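Local coordinates for hypothetical protein (Ralstonia eutropha, PDB 2OPK), which is of uncharacterised function but adopts a small cupin fold and has been proposed to act as a mannose-6-phosphate isomerase, at residues N8-V13 / V59-A64. Residues are numbered along the deposited sequence; the frame is centred on the assembly and turned at random.
Sequences NLFADV and VVSGSA
The ring of Phe-10 overlaps Val-60 and Ser-61, its CZ lying 3.4 Å from CG1 of Val-60. Here the turn that follows the N-terminal strand 5-8 packs on the outside of the cupin beta-barrel, at a classic beta bulge near the end of strand 54-61. Val-60 and Ser-61 both stand opposite Val-103 in that bulge, and both side chains are directed at the turn; Val-59 is instead turned to the other side of the sheet, onto Trp-104. The phenyl ring meets the pair obliquely, with CE1 3.7 Å from CB of Ser-61. Being long and flat, it can span two neighbouring residues although CA of Phe-10 and CA of Ser-61 are 8.1 Å apart. Leu-9 reaches over with one of its two terminal methyls: CD2 lies 3.8 Å from CG2 of Val-60, the two side chains crossing at about a right angle. Val-60 suits this place because its beta-branch offers two methyls close to the backbone. CG1, anti to the backbone N (chi1 -167°), lies mainly against the phenyl ring, while CG2 is the methyl nearer Leu-9. Leu-9 also packs on Val-103 and on Met-58 of the second subunit, and Phe-10 on Gly-80 of that subunit, so the apolar cluster continues into the dimer interface. NH1 of Arg-35, on strand 31-38, grips the turn by donating to the carbonyl oxygens of both Leu-9 and Ala-11. Asn-8 shapes the type I turn through an Asx turn: its OD1 accepts a hydrogen bond from the backbone N of Phe-10 at 2.8 Å, the donor tilted 29° from the amide carbonyl plane.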
# COMPACT_ATOMS: atom_id res chain seq x y z
N ASN B 8 -0.87 7.43 -9.74
CA ASN B 8 0.38 6.72 -9.70
C ASN B 8 1.17 7.32 -8.56
O ASN B 8 1.30 8.54 -8.48
CB ASN B 8 1.14 6.80 -11.01
CG ASN B 8 2.37 5.92 -11.01
OD1 ASN B 8 3.40 6.28 -10.45
ND2 ASN B 8 2.25 4.75 -11.63
N LEU B 9 1.68 6.44 -7.69
CA LEU B 9 2.43 6.85 -6.50
C LEU B 9 3.76 7.54 -6.81
O LEU B 9 4.26 8.30 -6.00
CB LEU B 9 2.70 5.63 -5.63
CG LEU B 9 2.40 5.84 -4.16
CD1 LEU B 9 0.90 6.09 -3.91
CD2 LEU B 9 2.85 4.62 -3.41
N PHE B 10 4.32 7.31 -8.00
CA PHE B 10 5.60 7.92 -8.41
C PHE B 10 5.49 9.19 -9.29
O PHE B 10 6.50 9.78 -9.65
CB PHE B 10 6.48 6.88 -9.11
CG PHE B 10 6.54 5.57 -8.37
CD1 PHE B 10 7.03 5.52 -7.08
CD2 PHE B 10 6.09 4.41 -8.97
CE1 PHE B 10 7.06 4.32 -6.40
CE2 PHE B 10 6.15 3.20 -8.30
CZ PHE B 10 6.62 3.16 -7.01
N ALA B 11 4.27 9.61 -9.58
CA ALA B 11 3.97 10.78 -10.41
C ALA B 11 3.97 12.03 -9.56
O ALA B 11 3.60 11.96 -8.41
CB ALA B 11 2.54 10.59 -11.09
N ASP B 12 4.39 13.16 -10.11
CA ASP B 12 4.36 14.45 -9.41
C ASP B 12 5.08 14.41 -8.06
O ASP B 12 4.56 14.93 -7.07
CB ASP B 12 2.91 14.94 -9.21
CG ASP B 12 2.11 14.91 -10.51
OD1 ASP B 12 2.66 15.38 -11.53
OD2 ASP B 12 0.93 14.46 -10.51
N VAL B 13 6.28 13.85 -8.05
CA VAL B 13 7.09 13.70 -6.85
C VAL B 13 8.20 14.78 -6.86
O VAL B 13 9.13 14.69 -7.67
CB VAL B 13 7.76 12.31 -6.80
CG1 VAL B 13 8.84 12.24 -5.72
CG2 VAL B 13 6.73 11.22 -6.63
N VAL B 59 7.78 1.25 2.33
CA VAL B 59 8.66 1.97 1.38
C VAL B 59 8.35 1.42 0.02
O VAL B 59 8.41 0.22 -0.18
CB VAL B 59 10.15 1.75 1.69
CG1 VAL B 59 11.00 2.46 0.65
CG2 VAL B 59 10.48 2.23 3.13
N VAL B 60 8.02 2.30 -0.92
CA VAL B 60 7.68 1.91 -2.28
C VAL B 60 8.81 2.25 -3.26
O VAL B 60 9.01 1.55 -4.27
CB VAL B 60 6.34 2.56 -2.71
CG1 VAL B 60 5.83 1.94 -3.94
CG2 VAL B 60 5.29 2.33 -1.65
N SER B 61 9.53 3.33 -2.97
CA SER B 61 10.72 3.70 -3.71
C SER B 61 11.68 4.36 -2.76
O SER B 61 11.29 4.82 -1.69
CB SER B 61 10.43 4.64 -4.88
OG SER B 61 9.82 5.84 -4.43
N GLY B 62 12.97 4.41 -3.14
CA GLY B 62 13.99 4.92 -2.22
C GLY B 62 14.32 3.92 -1.12
O GLY B 62 14.38 2.72 -1.36
N SER B 63 14.64 4.41 0.06
CA SER B 63 15.08 3.56 1.17
C SER B 63 15.03 4.33 2.47
O SER B 63 15.03 5.57 2.47
CB SER B 63 16.51 3.01 0.97
OG SER B 63 17.49 4.03 0.93
N ALA B 64 15.04 3.60 3.58
CA ALA B 64 14.93 4.21 4.89
C ALA B 64 15.37 3.28 6.02
O ALA B 64 15.68 2.11 5.82
CB ALA B 64 13.42 4.64 5.13